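Long-range contacts in putative exported protein (Bordetella parapertussis, PDB 3OCJ), which is of unknown function but probably binds S-adenosylmethionine and may transfer its methyl group to an unidentified substrate: residues H105-L116 against S131-S139; S238-D246 against D290-T298. All coordinates share one frame; numbering follows the deposited sequence.

Contact 1 of 2, residues H105-L116 against S131-S139; sequences HGHFRRALQRHL and SELLALDYS
Leu-136, the residue most covered by the other segment, is the main bump of this contact. It sits in a hollow formed by Arg-109, Leu-112 and Gln-113, closed more loosely by Leu-116 just past the helix end. CD1 of Leu-136 meets CB of Leu-112 at 3.9 Å, and CD2 rests on the backbone O of Arg-109. Leu-112 returns the fit: its CD1 rests on CG of Glu-132 and CD2 of Leu-133, over the dip between them. The Glu-132 carboxylate is held by Ser-124. At the start of the helix segment, CE1 of His-105 meets CA of Glu-132 at 3.9 Å. Arg-109 lays one face of its guanidinium over CB of Ala-135. At the far end, CD2 of Leu-116 lies 3.7 Å from CE1 of Tyr-138, the two side chains crossing at about a right angle. The Tyr-138 hydroxyl donates to Leu-133 O at 2.6 Å. The contact joins helix 96-115 to the short helix 131-134 and the chain that follows it in the Rossmann-like methyltransferase fold. Gln-113 bends at chi2 (74°) and turns its amide to the backbone of Asp-137. OE1 of Gln-113 accepts from Asp-137 N, and NE2 of Gln-113 donates to Asp-137 O, each at 2.9 Å. Both bonds are nearly straight and lie on carbonyl lone pairs. This two-bond grip fixes the rotation of the amide and satisfies both backbone groups of Asp-137.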
loop_
_atom_site.group_PDB
_atom_site.type_symbol
_atom_site.label_atom_id
_atom_site.label_comp_id
_atom_site.label_asym_id
_atom_site.label_seq_id
_atom_site.Cartn_x
_atom_site.Cartn_y
_atom_site.Cartn_z
ATOM N N HIS A 105 8.017 0.275 -3.194
ATOM C CA HIS A 105 8.759 0.461 -1.950
ATOM C C HIS A 105 10.206 0.887 -2.201
ATOM O O HIS A 105 10.744 1.759 -1.508
ATOM C CB HIS A 105 8.718 -0.841 -1.147
ATOM C CG HIS A 105 9.379 -0.759 0.190
ATOM N ND1 HIS A 105 8.847 -0.044 1.242
ATOM C CD2 HIS A 105 10.506 -1.343 0.658
ATOM C CE1 HIS A 105 9.635 -0.174 2.296
ATOM N NE2 HIS A 105 10.647 -0.958 1.969
ATOM N N GLY A 106 10.848 0.255 -3.181
ATOM C CA GLY A 106 12.199 0.636 -3.559
ATOM C C GLY A 106 12.272 2.062 -4.076
ATOM O O GLY A 106 13.210 2.804 -3.756
ATOM N N HIS A 107 11.298 2.451 -4.897
ATOM C CA HIS A 107 11.289 3.819 -5.415
ATOM C C HIS A 107 11.037 4.845 -4.306
ATOM O O HIS A 107 11.620 5.932 -4.318
ATOM C CB HIS A 107 10.288 3.978 -6.570
ATOM C CG HIS A 107 10.662 3.205 -7.796
ATOM N ND1 HIS A 107 11.864 3.382 -8.449
ATOM C CD2 HIS A 107 9.990 2.258 -8.492
ATOM C CE1 HIS A 107 11.921 2.565 -9.486
ATOM N NE2 HIS A 107 10.799 1.868 -9.533
ATOM N N PHE A 108 10.168 4.506 -3.357
ATOM C CA PHE A 108 9.965 5.360 -2.188
ATOM C C PHE A 108 11.284 5.565 -1.450
ATOM O O PHE A 108 11.619 6.676 -1.063
ATOM C CB PHE A 108 8.942 4.736 -1.222
ATOM C CG PHE A 108 7.505 5.124 -1.489
ATOM C CD1 PHE A 108 6.950 5.021 -2.760
ATOM C CD2 PHE A 108 6.695 5.549 -0.452
ATOM C CE1 PHE A 108 5.626 5.360 -3.000
ATOM C CE2 PHE A 108 5.374 5.901 -0.681
ATOM C CZ PHE A 108 4.828 5.791 -1.963
ATOM N N ARG A 109 12.021 4.477 -1.226
ATOM C CA ARG A 109 13.270 4.587 -0.495
ATOM C C ARG A 109 14.243 5.479 -1.256
ATOM O O ARG A 109 14.889 6.347 -0.663
ATOM C CB ARG A 109 13.863 3.203 -0.233
ATOM C CG ARG A 109 13.185 2.467 0.916
ATOM C CD ARG A 109 13.836 1.114 1.162
ATOM N NE ARG A 109 15.256 1.258 1.460
ATOM C CZ ARG A 109 16.119 0.249 1.498
ATOM N NH1 ARG A 109 15.707 -0.987 1.253
ATOM N NH2 ARG A 109 17.396 0.477 1.781
ATOM N N ARG A 110 14.370 5.273 -2.567
ATOM C CA ARG A 110 15.294 6.106 -3.338
ATOM C C ARG A 110 14.883 7.576 -3.313
ATOM O O ARG A 110 15.740 8.473 -3.194
ATOM C CB ARG A 110 15.419 5.624 -4.793
ATOM C CG ARG A 110 16.186 4.325 -4.974
ATOM C CD ARG A 110 16.557 4.089 -6.449
ATOM N NE ARG A 110 15.388 4.205 -7.311
ATOM C CZ ARG A 110 15.192 5.162 -8.217
ATOM N NH1 ARG A 110 14.057 5.178 -8.908
ATOM N NH2 ARG A 110 16.111 6.095 -8.448
ATOM N N ALA A 111 13.584 7.832 -3.431
ATOM C CA ALA A 111 13.097 9.208 -3.471
ATOM C C ALA A 111 13.299 9.880 -2.119
ATOM O O ALA A 111 13.779 11.008 -2.048
ATOM C CB ALA A 111 11.628 9.254 -3.881
ATOM N N LEU A 112 12.930 9.191 -1.044
ATOM C CA LEU A 112 13.084 9.790 0.273
ATOM C C LEU A 112 14.561 10.031 0.549
ATOM O O LEU A 112 14.937 11.096 1.036
ATOM C CB LEU A 112 12.426 8.929 1.356
ATOM C CG LEU A 112 10.906 8.832 1.213
ATOM C CD1 LEU A 112 10.369 7.662 2.025
ATOM C CD2 LEU A 112 10.216 10.149 1.604
ATOM N N GLN A 113 15.411 9.071 0.190
ATOM C CA GLN A 113 16.845 9.232 0.411
ATOM C C GLN A 113 17.402 10.457 -0.327
ATOM O O GLN A 113 18.201 11.220 0.224
ATOM C CB GLN A 113 17.616 7.975 -0.001
ATOM C CG GLN A 113 19.072 7.996 0.442
ATOM C CD GLN A 113 19.211 7.756 1.937
ATOM O OE1 GLN A 113 18.684 6.777 2.466
ATOM N NE2 GLN A 113 19.913 8.650 2.624
ATOM N N ARG A 114 16.983 10.628 -1.577
ATOM C CA ARG A 114 17.407 11.743 -2.414
ATOM C C ARG A 114 17.035 13.100 -1.822
ATOM O O ARG A 114 17.800 14.063 -1.925
ATOM C CB ARG A 114 16.782 11.597 -3.810
ATOM C CG ARG A 114 16.871 12.835 -4.678
ATOM C CD ARG A 114 16.336 12.556 -6.083
ATOM N NE ARG A 114 16.161 13.792 -6.837
ATOM C CZ ARG A 114 15.885 13.853 -8.135
ATOM N NH1 ARG A 114 15.748 15.035 -8.720
ATOM N NH2 ARG A 114 15.754 12.739 -8.848
ATOM N N HIS A 115 15.862 13.172 -1.197
ATOM C CA HIS A 115 15.333 14.443 -0.709
ATOM C C HIS A 115 15.709 14.756 0.744
ATOM O O HIS A 115 15.547 15.883 1.193
ATOM C CB HIS A 115 13.810 14.495 -0.903
ATOM C CG HIS A 115 13.401 14.550 -2.339
ATOM N ND1 HIS A 115 13.179 15.738 -3.005
ATOM C CD2 HIS A 115 13.195 13.568 -3.247
ATOM C CE1 HIS A 115 12.849 15.483 -4.258
ATOM N NE2 HIS A 115 12.869 14.174 -4.436
ATOM N N LEU A 116 16.210 13.756 1.463
ATOM C CA LEU A 116 16.590 13.912 2.869
ATOM C C LEU A 116 17.724 14.929 3.009
ATOM O O LEU A 116 18.658 14.938 2.206
ATOM C CB LEU A 116 17.043 12.558 3.414
ATOM C CG LEU A 116 16.855 12.197 4.887
ATOM C CD1 LEU A 116 15.378 12.170 5.252
ATOM C CD2 LEU A 116 17.499 10.840 5.149
ATOM N N SER A 131 8.144 1.328 7.815
ATOM C CA SER A 131 9.153 0.475 7.191
ATOM C C SER A 131 10.109 1.258 6.299
ATOM O O SER A 131 11.324 1.037 6.311
ATOM C CB SER A 131 8.469 -0.619 6.367
ATOM O OG SER A 131 7.314 -1.118 7.029
ATOM N N GLU A 132 9.556 2.170 5.514
ATOM C CA GLU A 132 10.362 2.914 4.560
ATOM C C GLU A 132 11.291 3.904 5.274
ATOM O O GLU A 132 12.464 3.996 4.948
ATOM C CB GLU A 132 9.488 3.593 3.490
ATOM C CG GLU A 132 8.668 4.791 3.949
ATOM C CD GLU A 132 7.434 4.421 4.764
ATOM O OE1 GLU A 132 7.292 3.243 5.155
ATOM O OE2 GLU A 132 6.600 5.322 5.014
ATOM N N LEU A 133 10.781 4.612 6.276
ATOM C CA LEU A 133 11.608 5.585 6.984
ATOM C C LEU A 133 12.715 4.935 7.821
ATOM O O LEU A 133 13.815 5.472 7.936
ATOM C CB LEU A 133 10.749 6.506 7.859
ATOM C CG LEU A 133 9.714 7.388 7.152
ATOM C CD1 LEU A 133 9.054 8.315 8.166
ATOM C CD2 LEU A 133 10.341 8.185 6.025
ATOM N N LEU A 134 12.429 3.773 8.396
ATOM C CA LEU A 134 13.415 3.091 9.229
ATOM C C LEU A 134 14.484 2.384 8.390
ATOM O O LEU A 134 15.494 1.929 8.918
ATOM C CB LEU A 134 12.727 2.103 10.175
ATOM C CG LEU A 134 11.828 2.722 11.252
ATOM C CD1 LEU A 134 11.020 1.647 11.969
ATOM C CD2 LEU A 134 12.644 3.538 12.254
ATOM N N ALA A 135 14.264 2.300 7.083
ATOM C CA ALA A 135 15.224 1.647 6.192
ATOM C C ALA A 135 16.234 2.617 5.583
ATOM O O ALA A 135 17.193 2.189 4.944
ATOM C CB ALA A 135 14.497 0.887 5.088
ATOM N N LEU A 136 16.026 3.917 5.770
ATOM C CA LEU A 136 16.887 4.910 5.130
ATOM C C LEU A 136 18.256 5.017 5.797
ATOM O O LEU A 136 18.451 4.567 6.930
ATOM C CB LEU A 136 16.216 6.288 5.103
ATOM C CG LEU A 136 14.832 6.379 4.463
ATOM C CD1 LEU A 136 14.282 7.796 4.545
ATOM C CD2 LEU A 136 14.865 5.896 3.026
ATOM N N ASP A 137 19.203 5.609 5.075
ATOM C CA ASP A 137 20.555 5.809 5.578
ATOM C C ASP A 137 20.642 7.219 6.142
ATOM O O ASP A 137 20.543 8.195 5.400
ATOM C CB ASP A 137 21.554 5.612 4.428
ATOM C CG ASP A 137 23.000 5.813 4.849
ATOM O OD1 ASP A 137 23.255 6.130 6.028
ATOM O OD2 ASP A 137 23.891 5.650 3.988
ATOM N N TYR A 138 20.835 7.326 7.458
ATOM C CA TYR A 138 20.872 8.624 8.126
ATOM C C TYR A 138 22.287 9.107 8.456
ATOM O O TYR A 138 22.452 10.118 9.131
ATOM C CB TYR A 138 20.006 8.591 9.395
ATOM C CG TYR A 138 18.535 8.418 9.069
ATOM C CD1 TYR A 138 17.760 9.509 8.685
ATOM C CD2 TYR A 138 17.922 7.168 9.122
ATOM C CE1 TYR A 138 16.410 9.363 8.366
ATOM C CE2 TYR A 138 16.571 7.008 8.796
ATOM C CZ TYR A 138 15.820 8.113 8.426
ATOM O OH TYR A 138 14.486 7.976 8.102
ATOM N N SER A 139 23.300 8.415 7.935
ATOM C CA SER A 139 24.699 8.701 8.267
ATOM C C SER A 139 25.164 10.114 7.898
ATOM O O SER A 139 26.106 10.644 8.503
ATOM C CB SER A 139 25.623 7.663 7.622
ATOM O OG SER A 139 25.581 7.739 6.208
#

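Contact 2 of 2, residues S238-D246 against D290-T298; sequences SPWDMQAID and DDRARLFPT
Trp-240 and Leu-295 make the tight end of this contact. CD2 of Leu-295 stands over one face of the indole, 3.4 Å from the centroid of the five-membered ring and 15° off its normal. This is a CH-pi contact, and the two side chains cross at about a right angle. CG of Leu-295 lies anti to the carbonyl carbon (chi1 -46°), CD1 carries the chain on, and the side branch CD2 meets the ring. Ile-245 comes in beside them. Its CG1 packs on CB of Ala-293 at 3.5 Å, while its CD1 touches CD2 of Leu-295. CB of Ala-244 packs on CB of Ala-293. Leu-250 of helix 247-261 also packs on Trp-240 and Ile-245.

Asp-291 to Arg-294 form a type I beta turn in the connection between antiparallel strands 286-289 and 298-302, at the edge of the methyltransferase-like sheet. The Asp-291 carboxylate accepts from the backbone N atoms of Leu-295 and Phe-296 and braces the exit from the turn. Ala-293 O accepts from Asp-241 N at 3.0 Å, the donor standing 42° above the carbonyl plane. The CA of Trp-240 also approaches this oxygen, in a CA-H...O contact.

The other side is looser and more polar. Here CB of Arg-294 packs on CB of Pro-239 at 3.9 Å, the side chains sliding past each other in opposite directions. One water donates to OD2 of Asp-241 at 2.6 Å and to Arg-292 O at 2.7 Å. It also lies over one face of the Arg-294 guanidinium. Exposed Arg-292 brings NH1 only to 3.7 Å from Ala-244 O.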
loop_
_atom_site.group_PDB
_atom_site.type_symbol
_atom_site.label_atom_id
_atom_site.label_comp_id
_atom_site.label_asym_id
_atom_site.label_seq_id
_atom_site.Cartn_x
_atom_site.Cartn_y
_atom_site.Cartn_z
ATOM N N SER A 238 -4.827 3.020 -19.942
ATOM C CA SER A 238 -4.022 2.175 -19.071
ATOM C C SER A 238 -2.563 2.269 -19.470
ATOM O O SER A 238 -2.236 2.141 -20.648
ATOM C CB SER A 238 -4.432 0.718 -19.194
ATOM O OG SER A 238 -3.579 -0.104 -18.412
ATOM N N PRO A 239 -1.670 2.453 -18.488
ATOM C CA PRO A 239 -0.227 2.442 -18.757
ATOM C C PRO A 239 0.405 1.045 -18.640
ATOM O O PRO A 239 1.616 0.921 -18.797
ATOM C CB PRO A 239 0.322 3.319 -17.634
ATOM C CG PRO A 239 -0.595 2.996 -16.467
ATOM C CD PRO A 239 -1.974 2.797 -17.085
ATOM N N TRP A 240 -0.374 0.017 -18.315
ATOM C CA TRP A 240 0.196 -1.308 -18.113
ATOM C C TRP A 240 1.039 -1.735 -19.300
ATOM O O TRP A 240 0.598 -1.625 -20.452
ATOM C CB TRP A 240 -0.898 -2.353 -17.872
ATOM C CG TRP A 240 -1.553 -2.271 -16.524
ATOM C CD1 TRP A 240 -1.650 -1.167 -15.709
ATOM C CD2 TRP A 240 -2.193 -3.344 -15.828
ATOM N NE1 TRP A 240 -2.334 -1.495 -14.560
ATOM C CE2 TRP A 240 -2.661 -2.827 -14.601
ATOM C CE3 TRP A 240 -2.402 -4.702 -16.119
ATOM C CZ2 TRP A 240 -3.339 -3.618 -13.669
ATOM C CZ3 TRP A 240 -3.071 -5.483 -15.198
ATOM C CH2 TRP A 240 -3.533 -4.939 -13.985
ATOM N N ASP A 241 2.247 -2.224 -19.023
ATOM C CA ASP A 241 3.082 -2.836 -20.052
ATOM C C ASP A 241 2.862 -4.340 -19.982
ATOM O O ASP A 241 3.409 -5.012 -19.121
ATOM C CB ASP A 241 4.565 -2.501 -19.830
ATOM C CG ASP A 241 5.481 -3.142 -20.884
ATOM O OD1 ASP A 241 4.978 -3.918 -21.726
ATOM O OD2 ASP A 241 6.697 -2.856 -20.849
HETATM N N MSE A 242 2.054 -4.869 -20.895
HETATM C CA MSE A 242 1.713 -6.286 -20.832
HETATM C C MSE A 242 2.928 -7.185 -21.049
HETATM O O MSE A 242 2.930 -8.342 -20.625
HETATM C CB MSE A 242 0.600 -6.634 -21.829
HETATM C CG MSE A 242 -0.690 -5.833 -21.640
HETATM SE SE MSE A 242 -1.409 -5.883 -19.832
HETATM C CE MSE A 242 -1.434 -7.784 -19.588
ATOM N N GLN A 243 3.963 -6.662 -21.695
ATOM C CA GLN A 243 5.168 -7.457 -21.918
ATOM C C GLN A 243 5.989 -7.615 -20.645
ATOM O O GLN A 243 6.940 -8.400 -20.601
ATOM C CB GLN A 243 6.033 -6.842 -23.023
ATOM C CG GLN A 243 5.444 -7.021 -24.408
ATOM C CD GLN A 243 5.089 -5.701 -25.056
ATOM O OE1 GLN A 243 4.280 -4.940 -24.533
ATOM N NE2 GLN A 243 5.697 -5.421 -26.204
ATOM N N ALA A 244 5.608 -6.877 -19.606
ATOM C CA ALA A 244 6.310 -6.913 -18.329
ATOM C C ALA A 244 5.535 -7.720 -17.288
ATOM O O ALA A 244 5.880 -7.698 -16.108
ATOM C CB ALA A 244 6.557 -5.494 -17.822
ATOM N N ILE A 245 4.499 -8.428 -17.739
ATOM C CA ILE A 245 3.620 -9.178 -16.835
ATOM C C ILE A 245 3.503 -10.617 -17.312
ATOM O O ILE A 245 3.183 -10.867 -18.474
ATOM C CB ILE A 245 2.209 -8.563 -16.777
ATOM C CG1 ILE A 245 2.290 -7.078 -16.381
ATOM C CG2 ILE A 245 1.322 -9.350 -15.809
ATOM C CD1 ILE A 245 0.959 -6.329 -16.506
ATOM N N ASP A 246 3.763 -11.573 -16.427
ATOM C CA ASP A 246 3.588 -12.971 -16.797
ATOM C C ASP A 246 2.100 -13.273 -16.969
ATOM O O ASP A 246 1.308 -13.032 -16.056
ATOM C CB ASP A 246 4.195 -13.897 -15.742
ATOM C CG ASP A 246 4.022 -15.361 -16.095
ATOM O OD1 ASP A 246 4.868 -15.893 -16.848
ATOM O OD2 ASP A 246 3.033 -15.973 -15.658
ATOM N N ASP A 290 7.984 4.864 -12.283
ATOM C CA ASP A 290 7.142 3.723 -12.608
ATOM C C ASP A 290 7.811 2.400 -12.277
ATOM O O ASP A 290 9.002 2.207 -12.543
ATOM C CB ASP A 290 6.795 3.710 -14.097
ATOM C CG ASP A 290 5.798 4.784 -14.490
ATOM O OD1 ASP A 290 5.115 5.343 -13.611
ATOM O OD2 ASP A 290 5.675 5.051 -15.715
ATOM N N ASP A 291 7.036 1.473 -11.731
ATOM C CA ASP A 291 7.477 0.088 -11.670
ATOM C C ASP A 291 7.495 -0.473 -13.096
ATOM O O ASP A 291 6.959 0.137 -14.032
ATOM C CB ASP A 291 6.524 -0.722 -10.782
ATOM C CG ASP A 291 5.086 -0.671 -11.284
ATOM O OD1 ASP A 291 4.526 0.451 -11.351
ATOM O OD2 ASP A 291 4.513 -1.732 -11.608
ATOM N N ARG A 292 8.122 -1.628 -13.272
ATOM C CA ARG A 292 8.332 -2.172 -14.603
ATOM C C ARG A 292 7.042 -2.310 -15.411
ATOM O O ARG A 292 6.984 -1.918 -16.571
ATOM C CB ARG A 292 9.046 -3.525 -14.520
ATOM C CG ARG A 292 10.494 -3.413 -14.062
ATOM C CD ARG A 292 11.152 -4.793 -14.014
ATOM N NE ARG A 292 11.175 -5.430 -15.331
ATOM C CZ ARG A 292 10.238 -6.259 -15.791
ATOM N NH1 ARG A 292 9.187 -6.569 -15.039
ATOM N NH2 ARG A 292 10.354 -6.781 -17.006
ATOM N N ALA A 293 5.993 -2.841 -14.793
ATOM C CA ALA A 293 4.752 -3.065 -15.524
ATOM C C ALA A 293 3.774 -1.883 -15.460
ATOM O O ALA A 293 2.714 -1.929 -16.080
ATOM C CB ALA A 293 4.056 -4.356 -15.026
ATOM N N ARG A 294 4.132 -0.854 -14.697
ATOM C CA ARG A 294 3.331 0.370 -14.496
ATOM C C ARG A 294 2.025 0.115 -13.756
ATOM O O ARG A 294 1.038 0.822 -13.966
ATOM C CB ARG A 294 3.047 1.118 -15.811
ATOM C CG ARG A 294 4.268 1.771 -16.506
ATOM C CD ARG A 294 4.983 0.807 -17.422
ATOM N NE ARG A 294 5.938 1.525 -18.281
ATOM C CZ ARG A 294 7.227 1.701 -18.001
ATOM N NH1 ARG A 294 7.753 1.223 -16.887
ATOM N NH2 ARG A 294 7.999 2.372 -18.855
ATOM N N LEU A 295 2.052 -0.875 -12.869
ATOM C CA LEU A 295 0.908 -1.200 -12.013
ATOM C C LEU A 295 0.780 -0.279 -10.803
ATOM O O LEU A 295 -0.324 -0.087 -10.282
ATOM C CB LEU A 295 1.028 -2.630 -11.497
ATOM C CG LEU A 295 1.417 -3.673 -12.552
ATOM C CD1 LEU A 295 1.587 -5.059 -11.924
ATOM C CD2 LEU A 295 0.426 -3.727 -13.705
ATOM N N PHE A 296 1.894 0.250 -10.316
ATOM C CA PHE A 296 1.876 0.945 -9.031
ATOM C C PHE A 296 2.947 2.032 -9.010
ATOM O O PHE A 296 3.923 1.934 -8.259
ATOM C CB PHE A 296 2.119 -0.065 -7.896
ATOM C CG PHE A 296 1.504 0.311 -6.556
ATOM C CD1 PHE A 296 1.025 1.591 -6.278
ATOM C CD2 PHE A 296 1.405 -0.668 -5.573
ATOM C CE1 PHE A 296 0.450 1.881 -5.015
ATOM C CE2 PHE A 296 0.849 -0.394 -4.327
ATOM C CZ PHE A 296 0.362 0.879 -4.052
ATOM N N PRO A 297 2.754 3.095 -9.807
ATOM C CA PRO A 297 3.770 4.146 -9.836
ATOM C C PRO A 297 3.886 4.912 -8.529
ATOM O O PRO A 297 2.941 5.037 -7.739
ATOM C CB PRO A 297 3.278 5.096 -10.936
ATOM C CG PRO A 297 2.326 4.283 -11.780
ATOM C CD PRO A 297 1.691 3.308 -10.807
ATOM N N THR A 298 5.084 5.452 -8.342
ATOM C CA THR A 298 5.414 6.390 -7.285
ATOM C C THR A 298 5.393 7.770 -7.919
ATOM O O THR A 298 5.782 7.928 -9.082
ATOM C CB THR A 298 6.804 6.058 -6.749
ATOM O OG1 THR A 298 6.772 4.767 -6.128
ATOM C CG2 THR A 298 7.337 7.100 -5.757
HETATM O O HOH W 1 7.889 -1.442 -19.079
#

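Overall arrangement
Contact 1 and contact 2 lie with their centres about 22 Å apart, and contact 1 closes in the chain before contact 2 opens. They meet along helix 96-115. CD1 of Phe-108 comes to 3.4 Å from OG1 of Thr-298, and CB of His-107 is 3.6 Å from that same oxygen. The helix thus faces residues 131-139 in one contact and touches residues 290-298 of the other. A bound palmitic acid lies off both contacts, about 10 Å from the His-105 side chain and about 8 Å from that of Leu-295, so neither of these side chains touches it. A glycerol, probably from the crystallisation liquor, lies about 3 Å from the Trp-240 side chain.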